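Local coordinates for beta-galactosidase (Trichoderma reesei, PDB 3OG2), which probably hydrolyses terminal non-reducing beta-D-galactose residues of beta-D-galactosides, as a family 35 glycoside hydrolase, at residues Ser250-Asn255 / Arg305-Asn310; Gln294-Val299 / Ile354-Tyr359; Leu805-Thr810 / Val817-Lys822. All blocks are in the same frame, centred on the assembly; numbering follows the deposited sequence. Where two conformers were deposited one is given.

Contact 1 of 3, residues Ser250-Asn255 / Arg305-Asn310; sequences SAWPDN and RVFYKN. With MAN (alpha-D-mannopyranose), chain B; NAG (2-acetamido-2-deoxy-beta-D-glucopyranose), chain D.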
loop_
_atom_site.group_PDB
_atom_site.type_symbol
_atom_site.label_atom_id
_atom_site.label_comp_id
_atom_site.label_asym_id
_atom_site.label_seq_id
_atom_site.Cartn_x
_atom_site.Cartn_y
_atom_site.Cartn_z
ATOM N N SER A 250 13.774 8.345 -14.324
ATOM C CA SER A 250 15.000 8.990 -13.877
ATOM C C SER A 250 14.828 10.509 -13.814
ATOM O O SER A 250 15.786 11.147 -13.372
ATOM C CB SER A 250 16.189 8.640 -14.774
ATOM O OG SER A 250 15.995 9.172 -16.066
ATOM N N ALA A 251 13.703 11.066 -14.197
ATOM C CA ALA A 251 13.541 12.519 -14.208
ATOM C C ALA A 251 12.994 13.001 -12.860
ATOM O O ALA A 251 11.948 12.566 -12.386
ATOM C CB ALA A 251 12.600 12.932 -15.333
ATOM N N TRP A 252 13.781 13.883 -12.238
ATOM C CA TRP A 252 13.493 14.585 -11.006
ATOM C C TRP A 252 13.440 16.064 -11.395
ATOM O O TRP A 252 14.467 16.740 -11.508
ATOM C CB TRP A 252 14.530 14.376 -9.915
ATOM C CG TRP A 252 14.588 12.976 -9.376
ATOM C CD1 TRP A 252 13.988 11.839 -9.835
ATOM C CD2 TRP A 252 15.341 12.630 -8.196
ATOM N NE1 TRP A 252 14.333 10.789 -9.010
ATOM C CE2 TRP A 252 15.152 11.246 -7.992
ATOM C CE3 TRP A 252 16.136 13.356 -7.312
ATOM C CZ2 TRP A 252 15.744 10.563 -6.921
ATOM C CZ3 TRP A 252 16.718 12.681 -6.252
ATOM C CH2 TRP A 252 16.518 11.318 -6.062
ATOM N N PRO A 253 12.273 16.580 -11.559
ATOM C CA PRO A 253 12.150 17.930 -12.125
ATOM C C PRO A 253 12.611 19.031 -11.171
ATOM O O PRO A 253 12.617 18.866 -9.949
ATOM C CB PRO A 253 10.665 18.136 -12.405
ATOM C CG PRO A 253 9.978 17.001 -11.784
ATOM C CD PRO A 253 10.976 15.968 -11.292
ATOM N N ASP A 254 13.007 20.107 -11.855
ATOM C CA ASP A 254 13.393 21.313 -11.142
ATOM C C ASP A 254 12.262 21.672 -10.175
ATOM O O ASP A 254 11.044 21.567 -10.355
ATOM C CB ASP A 254 13.746 22.451 -12.077
ATOM C CG ASP A 254 15.116 22.437 -12.734
ATOM O OD1 ASP A 254 16.002 21.588 -12.443
ATOM O OD2 ASP A 254 15.407 23.284 -13.620
ATOM N N ASN A 255 12.678 22.114 -9.012
ATOM C CA ASN A 255 11.787 22.554 -7.968
ATOM C C ASN A 255 10.973 21.417 -7.385
ATOM O O ASN A 255 10.095 21.761 -6.607
ATOM C CB ASN A 255 10.790 23.614 -8.463
ATOM C CG ASN A 255 11.502 24.839 -8.997
ATOM O OD1 ASN A 255 12.547 25.271 -8.509
ATOM N ND2 ASN A 255 10.898 25.408 -10.044
ATOM N N ARG A 305 16.582 8.181 -0.082
ATOM C CA ARG A 305 17.633 8.832 0.753
ATOM C C ARG A 305 17.625 10.341 0.523
ATOM O O ARG A 305 17.840 11.059 1.518
ATOM C CB ARG A 305 18.949 8.162 0.544
ATOM C CG ARG A 305 19.440 8.291 -0.872
ATOM C CD ARG A 305 20.423 7.101 -1.141
ATOM N NE ARG A 305 21.075 7.396 -2.405
ATOM C CZ ARG A 305 21.961 6.604 -3.028
ATOM N NH1 ARG A 305 22.319 5.390 -2.570
ATOM N NH2 ARG A 305 22.498 7.060 -4.164
ATOM N N VAL A 306 17.356 10.851 -0.684
ATOM C CA VAL A 306 17.332 12.326 -0.821
ATOM C C VAL A 306 16.076 12.922 -0.224
ATOM O O VAL A 306 16.126 13.879 0.574
ATOM C CB VAL A 306 17.463 12.738 -2.305
ATOM C CG1 VAL A 306 17.365 14.260 -2.455
ATOM C CG2 VAL A 306 18.766 12.229 -2.933
ATOM N N PHE A 307 14.892 12.395 -0.623
ATOM C CA PHE A 307 13.675 13.058 -0.162
ATOM C C PHE A 307 13.325 12.777 1.298
ATOM O O PHE A 307 12.782 13.654 1.984
ATOM C CB PHE A 307 12.468 12.633 -1.029
ATOM C CG PHE A 307 12.428 13.322 -2.383
ATOM C CD1 PHE A 307 13.216 12.891 -3.428
ATOM C CD2 PHE A 307 11.519 14.409 -2.541
ATOM C CE1 PHE A 307 13.126 13.491 -4.657
ATOM C CE2 PHE A 307 11.460 15.039 -3.796
ATOM C CZ PHE A 307 12.247 14.580 -4.833
ATOM N N TYR A 308 13.594 11.580 1.807
ATOM C CA TYR A 308 13.207 11.303 3.207
ATOM C C TYR A 308 14.140 12.032 4.150
ATOM O O TYR A 308 13.711 12.595 5.163
ATOM C CB TYR A 308 13.139 9.828 3.532
ATOM C CG TYR A 308 12.062 9.055 2.762
ATOM C CD1 TYR A 308 11.231 9.658 1.832
ATOM C CD2 TYR A 308 11.907 7.697 3.016
ATOM C CE1 TYR A 308 10.264 8.924 1.164
ATOM C CE2 TYR A 308 10.947 6.954 2.340
ATOM C CZ TYR A 308 10.132 7.579 1.425
ATOM O OH TYR A 308 9.185 6.837 0.759
ATOM N N LYS A 309 15.445 12.071 3.840
ATOM C CA LYS A 309 16.349 12.866 4.701
ATOM C C LYS A 309 16.034 14.351 4.567
ATOM O O LYS A 309 16.274 15.085 5.531
ATOM C CB LYS A 309 17.806 12.566 4.329
ATOM C CG LYS A 309 18.182 11.116 4.709
ATOM C CD LYS A 309 19.596 10.750 4.278
ATOM C CE LYS A 309 19.811 9.234 4.486
ATOM N NZ LYS A 309 21.188 8.810 4.227
ATOM N N ASN A 310 15.471 14.803 3.425
ATOM C CA ASN A 310 15.047 16.200 3.363
ATOM C C ASN A 310 13.899 16.487 4.312
ATOM O O ASN A 310 13.724 17.643 4.745
ATOM C CB ASN A 310 14.634 16.496 1.918
ATOM C CG ASN A 310 14.287 17.940 1.710
ATOM O OD1 ASN A 310 15.168 18.816 1.899
ATOM N ND2 ASN A 310 13.034 18.202 1.331
HETATM C C1 MAN B . 25.607 2.070 -6.762
HETATM C C2 MAN B . 25.842 3.290 -5.892
HETATM C C3 MAN B . 24.534 3.902 -5.382
HETATM C C4 MAN B . 23.638 4.165 -6.585
HETATM C C5 MAN B . 23.379 2.851 -7.342
HETATM C C6 MAN B . 22.598 3.143 -8.647
HETATM O O2 MAN B . 26.505 4.221 -6.733
HETATM O O3 MAN B . 24.787 5.102 -4.686
HETATM O O4 MAN B . 22.404 4.644 -6.108
HETATM O O5 MAN B . 24.645 2.333 -7.744
HETATM O O6 MAN B . 22.215 1.915 -9.244
HETATM C C1 NAG D . 20.145 18.983 -11.949
HETATM C C2 NAG D . 20.166 19.788 -13.240
HETATM C C3 NAG D . 19.605 18.957 -14.381
HETATM C C4 NAG D . 20.033 17.486 -14.459
HETATM C C5 NAG D . 20.059 16.814 -13.070
HETATM C C6 NAG D . 20.767 15.466 -13.036
HETATM C C7 NAG D . 19.822 22.214 -12.804
HETATM C C8 NAG D . 18.756 23.205 -12.406
HETATM N N2 NAG D . 19.382 21.007 -13.149
HETATM O O3 NAG D . 19.674 19.662 -15.598
HETATM O O4 NAG D . 19.074 16.829 -15.249
HETATM O O5 NAG D . 20.715 17.720 -12.209
HETATM O O6 NAG D . 22.173 15.663 -13.256
HETATM O O7 NAG D . 20.918 22.684 -13.147
#
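The indole of W252 meets V306 and F307, two consecutive residues of helix 301-313. W252 lies in the loop after strand 236-239 of the TIM-barrel domain of this family 35 enzyme, so the contact packs a loop of the barrel domain against helix 301-313. The two aromatic rings form a T-shaped (edge-to-face) pair. F307 turns its edge to one face of the six-membered ring of W252. The centroids lie 5.4 Å apart and the planes stand at 72°. The touching atom of F307 is CE1. It sits off-centre toward the rim, 4.0 Å from CZ3 of W252. V306 comes from another direction. Its CG2 lies at the edge of the indole, near the ring plane, 3.9 Å from W252 CZ3. The indole corner CZ3 is therefore shared by a methyl in plane and a ring edge above. In V306 this methyl stands anti to the carbonyl carbon, while CG1 is anti to the backbone N (chi1 177°). All three residues are buried, and no hydrogen bond crosses between the segments. R448 adds a cation-pi contact to W252. R448 O also accepts a bond from R305 NE. R305 itself reaches a glycan mannose of chain B rather than the loop. Its chain is extended from CG to NE, which carries the guanidinium edge to the sugar. R305 NH1 donates to O3 of the chain B mannose at 3.3 Å. R305 NH2 donates to the same mannose O3 at 3.1 Å, with an N-H...O angle of 151°, and only weakly to O4.

Contact 2 of 3, residues Gln294-Val299 / Ile354-Tyr359; sequences QCSALV and IDREKY. With NAG (2-acetamido-2-deoxy-beta-D-glucopyranose), chain C; MAN (alpha-D-mannopyranose), chain E; BMA (beta-D-mannopyranose), chain F; MAN (alpha-D-mannopyranose), chain G.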
loop_
_atom_site.group_PDB
_atom_site.type_symbol
_atom_site.label_atom_id
_atom_site.label_comp_id
_atom_site.label_asym_id
_atom_site.label_seq_id
_atom_site.Cartn_x
_atom_site.Cartn_y
_atom_site.Cartn_z
ATOM N N GLN A 294 8.139 0.135 -13.260
ATOM C CA GLN A 294 8.621 1.475 -13.649
ATOM C C GLN A 294 8.311 2.480 -12.535
ATOM O O GLN A 294 9.131 3.352 -12.171
ATOM C CB GLN A 294 8.032 1.851 -15.014
ATOM C CG GLN A 294 9.122 2.495 -15.862
ATOM C CD GLN A 294 8.714 2.695 -17.289
ATOM O OE1 GLN A 294 8.767 1.747 -18.061
ATOM N NE2 GLN A 294 8.317 3.918 -17.653
ATOM N N CYS A 295 7.133 2.355 -11.879
ATOM C CA CYS A 295 6.938 3.248 -10.726
ATOM C C CYS A 295 7.933 3.026 -9.590
ATOM O O CYS A 295 8.349 3.987 -8.933
ATOM C CB CYS A 295 5.503 3.091 -10.211
ATOM S SG CYS A 295 4.226 3.588 -11.380
ATOM N N SER A 296 8.332 1.792 -9.347
ATOM C CA SER A 296 9.320 1.512 -8.300
ATOM C C SER A 296 10.723 2.036 -8.677
ATOM O O SER A 296 11.520 2.328 -7.805
ATOM C CB SER A 296 9.422 0.020 -7.999
ATOM O OG SER A 296 10.200 -0.664 -9.016
ATOM N N ALA A 297 10.988 2.188 -9.969
ATOM C CA ALA A 297 12.267 2.761 -10.438
ATOM C C ALA A 297 12.233 4.284 -10.259
ATOM O O ALA A 297 13.295 4.840 -9.998
ATOM C CB ALA A 297 12.515 2.396 -11.879
ATOM N N LEU A 298 11.074 4.891 -10.357
ATOM C CA LEU A 298 10.954 6.321 -10.093
ATOM C C LEU A 298 11.143 6.510 -8.594
ATOM O O LEU A 298 12.014 7.250 -8.134
ATOM C CB LEU A 298 9.581 6.847 -10.547
ATOM C CG LEU A 298 9.283 8.299 -10.160
ATOM C CD1 LEU A 298 10.251 9.291 -10.817
ATOM C CD2 LEU A 298 7.845 8.671 -10.532
ATOM N N VAL A 299 10.333 5.812 -7.819
ATOM C CA VAL A 299 10.332 6.039 -6.371
ATOM C C VAL A 299 11.252 4.998 -5.730
ATOM O O VAL A 299 10.804 4.095 -5.021
ATOM C CB VAL A 299 8.909 6.004 -5.807
ATOM C CG1 VAL A 299 8.922 6.386 -4.340
ATOM C CG2 VAL A 299 7.974 6.928 -6.626
ATOM N N ILE A 354 10.438 -8.444 -0.065
ATOM C CA ILE A 354 11.209 -7.284 0.393
ATOM C C ILE A 354 12.609 -7.315 -0.198
ATOM O O ILE A 354 13.632 -7.075 0.430
ATOM C CB ILE A 354 11.253 -7.254 1.930
ATOM C CG1 ILE A 354 11.780 -8.571 2.543
ATOM C CG2 ILE A 354 9.860 -6.897 2.437
ATOM C CD1 ILE A 354 12.093 -8.437 4.010
ATOM N N ASP A 355 12.650 -7.607 -1.516
ATOM C CA ASP A 355 13.899 -7.597 -2.231
ATOM C C ASP A 355 14.202 -6.258 -2.871
ATOM O O ASP A 355 15.363 -6.039 -3.255
ATOM C CB ASP A 355 13.844 -8.674 -3.331
ATOM C CG ASP A 355 12.778 -8.264 -4.337
ATOM O OD1 ASP A 355 11.598 -8.148 -4.043
ATOM O OD2 ASP A 355 13.079 -7.969 -5.549
ATOM N N ARG A 356 13.269 -5.322 -3.007
ATOM C CA ARG A 356 13.623 -4.042 -3.686
ATOM C C ARG A 356 14.649 -3.302 -2.853
ATOM O O ARG A 356 14.569 -3.279 -1.602
ATOM C CB ARG A 356 12.384 -3.149 -3.833
ATOM C CG ARG A 356 11.434 -3.741 -4.904
ATOM C CD ARG A 356 10.157 -2.893 -4.947
ATOM N NE ARG A 356 9.446 -3.105 -6.219
ATOM C CZ ARG A 356 8.147 -2.985 -6.392
ATOM N NH1 ARG A 356 7.323 -2.682 -5.390
ATOM N NH2 ARG A 356 7.630 -3.186 -7.618
ATOM N N GLU A 357 15.627 -2.681 -3.535
ATOM C CA GLU A 357 16.677 -1.972 -2.779
ATOM C C GLU A 357 16.098 -0.915 -1.853
ATOM O O GLU A 357 16.618 -0.658 -0.762
ATOM C CB GLU A 357 17.667 -1.371 -3.754
ATOM C CG GLU A 357 18.905 -0.818 -3.020
ATOM C CD GLU A 357 20.160 -0.684 -3.889
ATOM O OE1 GLU A 357 20.275 -1.345 -4.973
ATOM O OE2 GLU A 357 21.061 0.063 -3.489
ATOM N N LYS A 358 14.985 -0.296 -2.300
ATOM C CA LYS A 358 14.384 0.754 -1.472
ATOM C C LYS A 358 13.960 0.218 -0.117
ATOM O O LYS A 358 13.930 0.963 0.860
ATOM C CB LYS A 358 13.170 1.447 -2.164
ATOM C CG LYS A 358 12.097 0.446 -2.577
ATOM C CD LYS A 358 10.957 1.099 -3.318
ATOM C CE LYS A 358 10.203 2.132 -2.466
ATOM N NZ LYS A 358 9.137 2.811 -3.285
ATOM N N TYR A 359 13.632 -1.050 0.035
ATOM C CA TYR A 359 13.325 -1.612 1.372
ATOM C C TYR A 359 14.544 -1.469 2.268
ATOM O O TYR A 359 14.464 -1.024 3.425
ATOM C CB TYR A 359 12.851 -3.087 1.228
ATOM C CG TYR A 359 12.583 -3.693 2.594
ATOM C CD1 TYR A 359 13.602 -4.327 3.332
ATOM C CD2 TYR A 359 11.285 -3.627 3.154
ATOM C CE1 TYR A 359 13.385 -4.868 4.581
ATOM C CE2 TYR A 359 11.058 -4.165 4.406
ATOM C CZ TYR A 359 12.105 -4.789 5.108
ATOM O OH TYR A 359 11.932 -5.344 6.350
HETATM C C1 NAG C . 18.421 -7.197 -3.780
HETATM C C2 NAG C . 19.552 -6.208 -3.535
HETATM C C3 NAG C . 19.310 -4.905 -4.268
HETATM C C4 NAG C . 19.071 -5.193 -5.760
HETATM C C5 NAG C . 17.917 -6.209 -5.890
HETATM C C6 NAG C . 17.683 -6.662 -7.322
HETATM C C7 NAG C . 20.477 -6.539 -1.277
HETATM C C8 NAG C . 20.242 -6.354 0.194
HETATM N N2 NAG C . 19.612 -5.934 -2.084
HETATM O O3 NAG C . 20.374 -4.023 -4.082
HETATM O O4 NAG C . 18.667 -3.963 -6.369
HETATM O O5 NAG C . 18.313 -7.396 -5.176
HETATM O O6 NAG C . 18.883 -7.118 -7.922
HETATM O O7 NAG C . 21.335 -7.326 -1.700
HETATM C C1 MAN E . 23.278 -2.163 -6.215
HETATM C C2 MAN E . 23.439 -0.711 -5.788
HETATM C C3 MAN E . 24.794 -0.207 -6.341
HETATM C C4 MAN E . 25.934 -1.109 -5.804
HETATM C C5 MAN E . 25.665 -2.559 -6.269
HETATM C C6 MAN E . 26.707 -3.499 -5.652
HETATM O O2 MAN E . 23.433 -0.658 -4.370
HETATM O O3 MAN E . 24.986 1.130 -5.794
HETATM O O4 MAN E . 27.150 -0.666 -6.368
HETATM O O5 MAN E . 24.382 -2.948 -5.767
HETATM O O6 MAN E . 26.548 -4.813 -6.211
HETATM C C1 BMA F . 19.234 -3.709 -7.553
HETATM C C2 BMA F . 18.645 -2.424 -8.152
HETATM C C3 BMA F . 19.367 -2.117 -9.468
HETATM C C4 BMA F . 20.884 -2.022 -9.250
HETATM C C5 BMA F . 21.364 -3.332 -8.572
HETATM C C6 BMA F . 22.846 -3.368 -8.291
HETATM O O2 BMA F . 18.745 -1.328 -7.224
HETATM O O3 BMA F . 18.897 -0.856 -9.929
HETATM O O4 BMA F . 21.489 -1.921 -10.552
HETATM O O5 BMA F . 20.652 -3.518 -7.315
HETATM O O6 BMA F . 23.249 -2.128 -7.645
HETATM C C1 MAN G . 18.377 -0.518 -11.118
HETATM C C2 MAN G . 18.479 1.014 -11.383
HETATM C C3 MAN G . 17.644 1.730 -10.286
HETATM C C4 MAN G . 16.171 1.303 -10.357
HETATM C C5 MAN G . 16.089 -0.228 -10.245
HETATM C C6 MAN G . 14.644 -0.611 -10.704
HETATM O O2 MAN G . 17.997 1.290 -12.666
HETATM O O3 MAN G . 17.579 3.148 -10.532
HETATM O O4 MAN G . 15.554 1.805 -9.152
HETATM O O5 MAN G . 17.021 -0.885 -11.090
HETATM O O6 MAN G . 14.522 -1.984 -10.274
HETATM O O HOH W 1 11.163 -3.255 -8.510
#
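K358 reaches the backbone of V299, and S296 lies over R356; K358 and S296 have the most surface buried. K358 NZ donates to the backbone O of V299 at 2.7 Å. The donor lies in the carbonyl plane, with a C=O...N angle of 159°. The lysine chain bends at chi3 (-62°), which turns its ammonium group to this carbonyl, just past the end of helix 292-298. V299 CG1 lies 3.7 Å from K358 NZ. The carbonyls of G281 and G345 also accept from this ammonium, so a buried charge is held by three backbone oxygens. S296 uses its CB, which sits over one face of the R356 guanidinium, toward the rim, 3.6 Å from R356 NE. A water at the guanidinium edge accepts from R356 NE and donates to S296 OG, which also bonds to E293 O, one turn back on its helix. R356 NH2 forms a salt bridge with E293, and NH1 with D343; NH1 also donates to A346 O. The contact joins two parts of the TIM-barrel domain: the end of helix 292-298 and the turn leading into helix 357-370. Next to K358, E357 faces the glycan. BMA O2 donates to E357 OE1 at 2.7 Å, and O2 of the chain E mannose donates to E357 OE2 at 2.6 Å. With an alanine here the carboxylate is gone, and the two sugar hydroxyls, with Y556 OH, would probably lose their partner.

Contact 3 of 3, residues Leu805-Thr810 / Val817-Lys822; sequences LDYALT and VSISWK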
loop_
_atom_site.group_PDB
_atom_site.type_symbol
_atom_site.label_atom_id
_atom_site.label_comp_id
_atom_site.label_asym_id
_atom_site.label_seq_id
_atom_site.Cartn_x
_atom_site.Cartn_y
_atom_site.Cartn_z
ATOM N N LEU A 805 -26.258 6.617 -20.246
ATOM C CA LEU A 805 -26.524 8.034 -19.965
ATOM C C LEU A 805 -27.607 8.574 -20.859
ATOM O O LEU A 805 -28.292 9.537 -20.466
ATOM C CB LEU A 805 -25.234 8.847 -20.267
ATOM C CG LEU A 805 -24.041 8.482 -19.412
ATOM C CD1 LEU A 805 -22.864 9.381 -19.780
ATOM C CD2 LEU A 805 -24.396 8.619 -17.947
ATOM N N ASP A 806 -27.713 8.095 -22.092
ATOM C CA ASP A 806 -28.656 8.674 -23.037
ATOM C C ASP A 806 -28.793 7.685 -24.168
ATOM O O ASP A 806 -27.911 6.838 -24.412
ATOM C CB ASP A 806 -28.133 10.000 -23.624
ATOM C CG ASP A 806 -29.219 10.876 -24.202
ATOM O OD1 ASP A 806 -30.405 10.484 -24.151
ATOM O OD2 ASP A 806 -28.886 11.980 -24.664
ATOM N N TYR A 807 -29.883 7.761 -24.900
ATOM C CA TYR A 807 -30.078 6.978 -26.108
ATOM C C TYR A 807 -31.142 7.649 -26.967
ATOM O O TYR A 807 -31.937 8.432 -26.497
ATOM C CB TYR A 807 -30.515 5.544 -25.776
ATOM C CG TYR A 807 -31.866 5.415 -25.131
ATOM C CD1 TYR A 807 -33.056 5.265 -25.885
ATOM C CD2 TYR A 807 -31.991 5.433 -23.747
ATOM C CE1 TYR A 807 -34.300 5.155 -25.314
ATOM C CE2 TYR A 807 -33.232 5.310 -23.137
ATOM C CZ TYR A 807 -34.355 5.184 -23.921
ATOM O OH TYR A 807 -35.565 5.039 -23.304
ATOM N N ALA A 808 -31.173 7.203 -28.211
ATOM C CA ALA A 808 -32.242 7.657 -29.102
ATOM C C ALA A 808 -32.389 6.543 -30.143
ATOM O O ALA A 808 -31.380 6.104 -30.718
ATOM C CB ALA A 808 -31.924 8.962 -29.798
ATOM N N LEU A 809 -33.584 6.108 -30.371
ATOM C CA LEU A 809 -33.849 5.101 -31.412
ATOM C C LEU A 809 -34.823 5.758 -32.381
ATOM O O LEU A 809 -35.904 6.199 -31.951
ATOM C CB LEU A 809 -34.474 3.868 -30.767
ATOM C CG LEU A 809 -34.754 2.735 -31.779
ATOM C CD1 LEU A 809 -33.501 2.256 -32.502
ATOM C CD2 LEU A 809 -35.405 1.564 -31.042
ATOM N N THR A 810 -34.472 5.829 -33.654
ATOM C CA THR A 810 -35.298 6.556 -34.603
ATOM C C THR A 810 -35.584 5.650 -35.809
ATOM O O THR A 810 -34.734 4.848 -36.217
ATOM C CB THR A 810 -34.641 7.880 -35.069
ATOM O OG1 THR A 810 -33.288 7.574 -35.461
ATOM C CG2 THR A 810 -34.566 8.949 -33.985
ATOM N N VAL A 817 -38.709 6.004 -31.458
ATOM C CA VAL A 817 -39.207 4.678 -31.141
ATOM C C VAL A 817 -38.901 4.443 -29.674
ATOM O O VAL A 817 -37.740 4.602 -29.279
ATOM C CB VAL A 817 -38.612 3.598 -32.100
ATOM C CG1 VAL A 817 -39.156 2.236 -31.686
ATOM C CG2 VAL A 817 -38.986 3.897 -33.537
ATOM N N SER A 818 -39.938 4.140 -28.893
ATOM C CA SER A 818 -39.780 3.955 -27.457
ATOM C C SER A 818 -39.106 2.628 -27.145
ATOM O O SER A 818 -39.314 1.625 -27.809
ATOM C CB SER A 818 -41.191 3.945 -26.823
ATOM O OG SER A 818 -41.603 5.304 -26.798
ATOM N N ILE A 819 -38.314 2.607 -26.094
ATOM C CA ILE A 819 -37.666 1.397 -25.578
ATOM C C ILE A 819 -38.054 1.276 -24.114
ATOM O O ILE A 819 -37.976 2.276 -23.377
ATOM C CB ILE A 819 -36.142 1.454 -25.693
ATOM C CG1 ILE A 819 -35.714 1.738 -27.163
ATOM C CG2 ILE A 819 -35.550 0.182 -25.132
ATOM C CD1 ILE A 819 -34.199 1.863 -27.299
ATOM N N SER A 820 -38.474 0.078 -23.724
ATOM C CA SER A 820 -38.714 -0.243 -22.303
ATOM C C SER A 820 -37.586 -1.138 -21.835
ATOM O O SER A 820 -37.124 -2.003 -22.593
ATOM C CB SER A 820 -40.082 -0.890 -22.066
ATOM O OG SER A 820 -40.108 -2.186 -22.592
ATOM N N TRP A 821 -37.155 -0.932 -20.568
ATOM C CA TRP A 821 -35.883 -1.482 -20.140
ATOM C C TRP A 821 -35.954 -2.356 -18.909
ATOM O O TRP A 821 -36.748 -2.108 -17.986
ATOM C CB TRP A 821 -34.961 -0.318 -19.799
ATOM C CG TRP A 821 -34.586 0.561 -20.952
ATOM C CD1 TRP A 821 -35.238 1.729 -21.321
ATOM C CD2 TRP A 821 -33.498 0.372 -21.860
ATOM N NE1 TRP A 821 -34.601 2.271 -22.418
ATOM C CE2 TRP A 821 -33.540 1.475 -22.775
ATOM C CE3 TRP A 821 -32.497 -0.620 -21.991
ATOM C CZ2 TRP A 821 -32.617 1.619 -23.804
ATOM C CZ3 TRP A 821 -31.551 -0.474 -23.043
ATOM C CH2 TRP A 821 -31.647 0.645 -23.921
ATOM N N LYS A 822 -35.045 -3.313 -18.835
ATOM C CA LYS A 822 -34.730 -4.069 -17.628
ATOM C C LYS A 822 -33.201 -3.979 -17.455
ATOM O O LYS A 822 -32.461 -3.654 -18.417
ATOM C CB LYS A 822 -35.113 -5.542 -17.760
ATOM C CG LYS A 822 -36.596 -5.686 -18.086
ATOM C CD LYS A 822 -37.011 -7.141 -17.939
ATOM C CE LYS A 822 -38.477 -7.325 -18.374
ATOM N NZ LYS A 822 -38.923 -8.716 -18.037
HETATM O O HOH W 2 -37.770 5.256 -24.818
HETATM O O HOH W 3 -35.971 6.549 -28.503
#
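Y807 reaches from strand 803-811 to I819 and W821. Its CB points toward the other segment. CG takes the position between the backbone N and the carbonyl carbon (chi1 66°), and the ring extends across to the second segment. CG and CD2 lie near W821 CZ2, which sits over the tyrosine face. CD1 and CE1 run beside the I819 CD1 methyl, and CE1 comes to 3.8 Å from it. On the other rim, CE2 is 3.4 Å from W821 NE1. CZ of Y807 is also close to that nitrogen. The rings make an offset edge-to-face pair, with the edge of W821 toward the face of Y807 and planes at 64°. At the tip, Y807 OH accepts from W821 NE1 at 3.1 Å. This bond is nearly straight (164°), and the hydroxyl lies in the indole plane. Water 2 links Y807 OH to I819 N. Further along, L809 CD2 packs against V817 CG1 and I819 CG1, 3.9 Å from each. V817 N donates to L809 O at 2.9 Å, and water 3 bridges L809 N and V817 O. The two segments thus diverge from a direct backbone bond through water bridges to contacts between side chains. Strand 803-811 is hydrogen-bonded to strand 726-733, with a classic beta bulge at L805 and D806 opposite S731. Strand 820-824 pairs with strand 713-720, whose F719 touches L809 and whose F715 touches W821. The contact therefore joins the edges of two antiparallel sheets.

Overall arrangement
From the N terminus, residues 250-255 come first, in the loop after barrel strand 236-239. Residues 294-299 follow on helix 292-298. Helix 301-313 then closes contact 1, and residues 354-359 close contact 2 at the start of helix 357-370. The two contacts therefore cross along the chain. Their centres are 15 Å apart, and A251 O packs against L298 CD1. Together they tie a barrel loop and three helices of the TIM-barrel domain. Contact 3 comes much later, in series with both. It closes a short connection between strands of two sheets in a beta-rich region. Its centre is about 54 Å from that of contact 1 and 50 Å from that of contact 2.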